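Local coordinates for protein nicotinate-nucleotide--dimethylbenzimidazole phosphoribosyltransferase (Thermus thermophilus HB8, PDB 1WX1) that probably catalyses the transfer of phosphoribose from nicotinate mononucleotide to 5,6-dimethylbenzimidazole, giving alpha-ribazole 5'-phosphate for cobalamin biosynthesis, at residues A[269-274]-A[287-293]; A[294-298]-A[310-315]. All coordinates share one frame; numbering follows the deposited sequence.

Contact 1: residues A[269-274]-A[287-293]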
loop_
_atom_site.group_PDB
_atom_site.type_symbol
_atom_site.label_atom_id
_atom_site.label_comp_id
_atom_site.label_asym_id
_atom_site.label_seq_id
_atom_site.Cartn_x
_atom_site.Cartn_y
_atom_site.Cartn_z
ATOM N N ARG A 269 6.865 7.200 -20.483
ATOM C CA ARG A 269 5.625 7.137 -19.732
ATOM C C ARG A 269 5.144 5.705 -19.497
ATOM O O ARG A 269 4.552 5.415 -18.464
ATOM C CB ARG A 269 4.541 7.914 -20.464
ATOM C CG ARG A 269 3.238 8.054 -19.690
ATOM C CD ARG A 269 2.191 8.684 -20.601
ATOM N NE ARG A 269 1.404 7.678 -21.309
ATOM C CZ ARG A 269 0.695 6.728 -20.695
ATOM N NH1 ARG A 269 0.675 6.655 -19.362
ATOM N NH2 ARG A 269 0.018 5.838 -21.408
ATOM N N ASP A 270 5.397 4.812 -20.453
ATOM C CA ASP A 270 4.976 3.411 -20.339
ATOM C C ASP A 270 5.705 2.641 -19.240
ATOM O O ASP A 270 5.264 1.566 -18.835
ATOM C CB ASP A 270 5.176 2.681 -21.672
ATOM C CG ASP A 270 4.375 3.298 -22.790
ATOM O OD1 ASP A 270 3.179 3.585 -22.570
ATOM O OD2 ASP A 270 4.942 3.492 -23.886
ATOM N N HIS A 271 6.811 3.194 -18.756
ATOM C CA HIS A 271 7.590 2.544 -17.703
ATOM C C HIS A 271 7.296 3.100 -16.314
ATOM O O HIS A 271 7.819 2.592 -15.318
ATOM C CB HIS A 271 9.088 2.707 -17.973
ATOM C CG HIS A 271 9.608 1.830 -19.065
ATOM N ND1 HIS A 271 10.589 0.882 -18.854
ATOM C CD2 HIS A 271 9.302 1.764 -20.384
ATOM C CE1 HIS A 271 10.863 0.273 -19.993
ATOM N NE2 HIS A 271 10.095 0.792 -20.938
ATOM N N LEU A 272 6.469 4.141 -16.253
ATOM C CA LEU A 272 6.138 4.791 -14.987
ATOM C C LEU A 272 4.964 4.211 -14.211
ATOM O O LEU A 272 3.934 3.843 -14.781
ATOM C CB LEU A 272 5.856 6.283 -15.208
ATOM C CG LEU A 272 6.962 7.200 -15.735
ATOM C CD1 LEU A 272 6.419 8.629 -15.851
ATOM C CD2 LEU A 272 8.159 7.151 -14.798
ATOM N N PHE A 273 5.135 4.159 -12.894
ATOM C CA PHE A 273 4.115 3.690 -11.973
ATOM C C PHE A 273 4.011 4.759 -10.891
ATOM O O PHE A 273 5.024 5.146 -10.295
ATOM C CB PHE A 273 4.530 2.355 -11.351
ATOM C CG PHE A 273 4.534 1.215 -12.331
ATOM C CD1 PHE A 273 3.399 0.425 -12.501
ATOM C CD2 PHE A 273 5.652 0.967 -13.120
ATOM C CE1 PHE A 273 3.380 -0.604 -13.448
ATOM C CE2 PHE A 273 5.646 -0.056 -14.071
ATOM C CZ PHE A 273 4.504 -0.841 -14.235
ATOM N N ALA A 274 2.803 5.248 -10.640
ATOM C CA ALA A 274 2.622 6.273 -9.621
ATOM C C ALA A 274 2.548 5.620 -8.248
ATOM O O ALA A 274 1.564 4.946 -7.919
ATOM C CB ALA A 274 1.356 7.084 -9.897
ATOM N N LEU A 287 -0.163 13.673 -12.382
ATOM C CA LEU A 287 -0.543 12.286 -12.608
ATOM C C LEU A 287 -1.612 12.177 -13.692
ATOM O O LEU A 287 -1.613 11.224 -14.474
ATOM C CB LEU A 287 -1.029 11.649 -11.307
ATOM C CG LEU A 287 0.049 11.491 -10.225
ATOM C CD1 LEU A 287 -0.539 10.769 -9.035
ATOM C CD2 LEU A 287 1.245 10.713 -10.780
ATOM N N GLU A 288 -2.517 13.148 -13.743
ATOM C CA GLU A 288 -3.558 13.144 -14.769
ATOM C C GLU A 288 -2.908 13.382 -16.133
ATOM O O GLU A 288 -3.260 12.736 -17.116
ATOM C CB GLU A 288 -4.609 14.224 -14.479
ATOM C CG GLU A 288 -5.509 13.899 -13.292
ATOM C CD GLU A 288 -6.404 12.682 -13.543
ATOM O OE1 GLU A 288 -7.312 12.757 -14.400
ATOM O OE2 GLU A 288 -6.199 11.643 -12.887
ATOM N N ALA A 289 -1.944 14.297 -16.188
ATOM C CA ALA A 289 -1.254 14.590 -17.439
ATOM C C ALA A 289 -0.511 13.349 -17.930
ATOM O O ALA A 289 -0.373 13.123 -19.137
ATOM C CB ALA A 289 -0.273 15.746 -17.241
ATOM N N LEU A 290 -0.031 12.547 -16.986
ATOM C CA LEU A 290 0.698 11.329 -17.322
ATOM C C LEU A 290 -0.261 10.159 -17.525
ATOM O O LEU A 290 0.125 9.124 -18.059
ATOM C CB LEU A 290 1.698 10.992 -16.209
ATOM C CG LEU A 290 2.969 11.851 -16.158
ATOM C CD1 LEU A 290 3.650 11.701 -14.807
ATOM C CD2 LEU A 290 3.902 11.452 -17.285
ATOM N N GLY A 291 -1.509 10.335 -17.096
ATOM C CA GLY A 291 -2.499 9.281 -17.230
ATOM C C GLY A 291 -2.201 8.110 -16.311
ATOM O O GLY A 291 -2.383 6.952 -16.686
ATOM N N LEU A 292 -1.749 8.408 -15.097
ATOM C CA LEU A 292 -1.406 7.368 -14.138
ATOM C C LEU A 292 -2.277 7.388 -12.891
ATOM O O LEU A 292 -2.648 8.452 -12.393
ATOM C CB LEU A 292 0.064 7.512 -13.726
ATOM C CG LEU A 292 1.089 7.450 -14.856
ATOM C CD1 LEU A 292 2.475 7.804 -14.325
ATOM C CD2 LEU A 292 1.083 6.051 -15.464
ATOM N N ARG A 293 -2.591 6.199 -12.385
ATOM C CA ARG A 293 -3.396 6.059 -11.180
ATOM C C ARG A 293 -2.469 5.762 -10.006
ATOM O O ARG A 293 -1.669 4.833 -10.060
ATOM C CB ARG A 293 -4.397 4.911 -11.327
ATOM C CG ARG A 293 -5.232 4.649 -10.083
ATOM C CD ARG A 293 -6.114 3.424 -10.279
ATOM N NE ARG A 293 -7.003 3.170 -9.148
ATOM C CZ ARG A 293 -6.599 2.943 -7.902
ATOM N NH1 ARG A 293 -5.305 2.935 -7.606
ATOM N NH2 ARG A 293 -7.494 2.712 -6.948
HETATM O O HOH W 1 0.605 3.922 -11.691
#
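R269 reaches across to L290 and L292 where strand 272-274, an outermost strand of the chain's parallel sheet, is flanked by the end of helix 281-290. Its side chain can be followed outward from CB. CG sets off anti to the backbone N (chi1 -173°) and lies 4.2 Å from L290 CD2; CD passes the carbonyl oxygen of L290 at 3.3 Å. The chain then bends at chi3 (92°), NE and CZ passing L290 O at 3.8 and 3.6 Å before NH1 reaches it at 2.8 Å. The hydrogen bond is weak, bent to 118° at the hydrogen, and the guanidinium meets the oxygen obliquely. L292 CD2 lies at the edge of the same group, near its plane. Cut back to an alanine, this position would probably leave L290 O without the NH1 donor and open a gap beside L290 CD2 and L292 CD2. Beneath the arginine the contact is apolar: L272 CB meets L292 CD1 at 3.8 Å, and A274 CB touches L287 CD2 at 3.7 Å. Strand 247-249 borders this layer through L247 and L249, and W262 of helix 252-264 packs on both R269 and L290. G291, with positive phi, is the C-prime residue of a Schellman motif in which L292 N bonds to L287 O, turning the chain so that L292 faces the strand. One water accepts from A274 N and donates to R293 O, joining the backbones where no direct bond does. The fit of L272, A274, L287 and L292 thus carries most of the contact, which the weak, bent arginine bond and the water merely supplement.

Contact 2: residues A[294-298]-A[310-315]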
loop_
_atom_site.group_PDB
_atom_site.type_symbol
_atom_site.label_atom_id
_atom_site.label_comp_id
_atom_site.label_asym_id
_atom_site.label_seq_id
_atom_site.Cartn_x
_atom_site.Cartn_y
_atom_site.Cartn_z
ATOM N N PRO A 294 -2.569 6.552 -8.929
ATOM C CA PRO A 294 -1.742 6.383 -7.727
ATOM C C PRO A 294 -2.070 5.072 -7.008
ATOM O O PRO A 294 -3.239 4.742 -6.805
ATOM C CB PRO A 294 -2.106 7.596 -6.869
ATOM C CG PRO A 294 -2.701 8.579 -7.849
ATOM C CD PRO A 294 -3.466 7.713 -8.794
ATOM N N LEU A 295 -1.040 4.332 -6.616
ATOM C CA LEU A 295 -1.245 3.069 -5.916
ATOM C C LEU A 295 -1.644 3.285 -4.463
ATOM O O LEU A 295 -2.492 2.571 -3.933
ATOM C CB LEU A 295 0.027 2.225 -5.962
ATOM C CG LEU A 295 0.331 1.570 -7.303
ATOM C CD1 LEU A 295 1.711 0.934 -7.270
ATOM C CD2 LEU A 295 -0.733 0.528 -7.596
ATOM N N LEU A 296 -1.018 4.269 -3.825
ATOM C CA LEU A 296 -1.288 4.581 -2.427
ATOM C C LEU A 296 -1.824 5.996 -2.251
ATOM O O LEU A 296 -1.533 6.887 -3.048
ATOM C CB LEU A 296 -0.001 4.461 -1.606
ATOM C CG LEU A 296 0.698 3.102 -1.559
ATOM C CD1 LEU A 296 2.093 3.260 -0.955
ATOM C CD2 LEU A 296 -0.143 2.134 -0.746
ATOM N N ASP A 297 -2.600 6.192 -1.192
ATOM C CA ASP A 297 -3.137 7.505 -0.851
ATOM C C ASP A 297 -3.151 7.548 0.671
ATOM O O ASP A 297 -4.147 7.196 1.304
ATOM C CB ASP A 297 -4.553 7.691 -1.383
ATOM C CG ASP A 297 -5.017 9.132 -1.280
ATOM O OD1 ASP A 297 -4.497 9.857 -0.406
ATOM O OD2 ASP A 297 -5.899 9.541 -2.063
ATOM N N LEU A 298 -2.032 7.968 1.254
ATOM C CA LEU A 298 -1.902 8.016 2.702
ATOM C C LEU A 298 -1.736 9.431 3.242
ATOM O O LEU A 298 -1.313 9.618 4.380
ATOM C CB LEU A 298 -0.714 7.152 3.131
ATOM C CG LEU A 298 -0.800 5.669 2.748
ATOM C CD1 LEU A 298 0.563 5.012 2.926
ATOM C CD2 LEU A 298 -1.857 4.975 3.599
ATOM N N LEU A 310 7.375 3.049 -0.529
ATOM C CA LEU A 310 6.279 2.357 0.142
ATOM C C LEU A 310 5.466 1.537 -0.858
ATOM O O LEU A 310 4.829 0.550 -0.493
ATOM C CB LEU A 310 5.358 3.362 0.834
ATOM C CG LEU A 310 5.911 4.046 2.088
ATOM C CD1 LEU A 310 4.928 5.094 2.579
ATOM C CD2 LEU A 310 6.161 2.997 3.165
ATOM N N ALA A 311 5.488 1.947 -2.122
ATOM C CA ALA A 311 4.734 1.241 -3.159
ATOM C C ALA A 311 5.464 0.049 -3.774
ATOM O O ALA A 311 4.854 -0.757 -4.483
ATOM C CB ALA A 311 4.340 2.211 -4.259
ATOM N N MET A 312 6.759 -0.083 -3.509
ATOM C CA MET A 312 7.511 -1.186 -4.100
ATOM C C MET A 312 6.985 -2.569 -3.725
ATOM O O MET A 312 6.902 -3.447 -4.582
ATOM C CB MET A 312 9.000 -1.064 -3.764
ATOM C CG MET A 312 9.652 0.144 -4.429
ATOM S SD MET A 312 11.448 0.201 -4.211
ATOM C CE MET A 312 11.887 1.522 -5.340
ATOM N N PRO A 313 6.629 -2.789 -2.447
ATOM C CA PRO A 313 6.116 -4.120 -2.094
ATOM C C PRO A 313 4.836 -4.436 -2.876
ATOM O O PRO A 313 4.557 -5.593 -3.186
ATOM C CB PRO A 313 5.866 -4.012 -0.591
ATOM C CG PRO A 313 6.901 -3.019 -0.149
ATOM C CD PRO A 313 6.830 -1.968 -1.239
ATOM N N LEU A 314 4.056 -3.403 -3.190
ATOM C CA LEU A 314 2.831 -3.605 -3.959
ATOM C C LEU A 314 3.186 -4.017 -5.381
ATOM O O LEU A 314 2.522 -4.870 -5.969
ATOM C CB LEU A 314 1.985 -2.331 -3.994
ATOM C CG LEU A 314 1.345 -1.898 -2.679
ATOM C CD1 LEU A 314 0.504 -0.648 -2.923
ATOM C CD2 LEU A 314 0.472 -3.027 -2.135
ATOM N N LEU A 315 4.235 -3.413 -5.938
ATOM C CA LEU A 315 4.647 -3.767 -7.290
ATOM C C LEU A 315 5.114 -5.219 -7.331
ATOM O O LEU A 315 4.837 -5.944 -8.288
ATOM C CB LEU A 315 5.772 -2.846 -7.774
ATOM C CG LEU A 315 5.428 -1.354 -7.823
ATOM C CD1 LEU A 315 6.597 -0.574 -8.403
ATOM C CD2 LEU A 315 4.191 -1.141 -8.665
#
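L296 lies across L310 and L314 of helix 306-321, part of the alpha/beta fold built on the parallel sheet, where L315 touches L157 of strand 157-163. This loop-on-helix contact shows how apolar side-chain packing can join two segments with no hydrogen bond between them. The loop 294-298 follows helix 281-290, and its leucines meet the helix at different angles. L296 and L310 cross at about a right angle, L296 CD1 resting 3.7 Å from L310 CB and also close to the backbone N of A311. The other branch of L296 serves a different neighbour: CD2 comes to 3.6 Å from L314 CD1, the two side chains running aslant. In L296, chi1 (-61°) turns CG anti to the carbonyl carbon and chi2 (168°) sets the two methyls, CD1 at L310 and CD2 at L314. L295 approaches next to it and crosses L315 nearly perpendicularly. L295 CB is near L314 CD1, so L314 is shared by L295 and L296. A311 supplies just its CB methyl, 4.1 Å from L296 CD1; so short a side chain lets L296 up to the helix backbone, and L295 CD1 rests on the same methyl at 4.2 Å. The helix is kinked here: P313 has no N-H to give, and L314 N makes just a weak bond, to A311 O. V29 of helix 24-37 touches both L295 and L315. The contact also borders the second subunit: L296 packs on L296 of that subunit, P313 on its P313. L298 CD1 just reaches L310 CD1, while the closest approach is methyl to methyl, L295 CD1 to L315 CD2 at 3.5 Å.

Overall arrangement
Contacts 1 and 2 come in series along the chain, their centres about 14 Å apart, and segment 294-298 continues directly from segment 287-293. They also touch in space. A274 O lies 3.0 Å from L295 N, a probable hydrogen bond that ties the strand to the loop, and A274 CB lies 3.8 Å from P294 CA. Further along, F273 CD1 and L315 CD2 pack at 4.2 Å, bringing the strand of contact 1 to the helix of contact 2. Contact 1 lies away from the predicted catalytic residue; contact 2 is nearer, the L310 side chain about 10 Å from that of E304, the predicted proton acceptor.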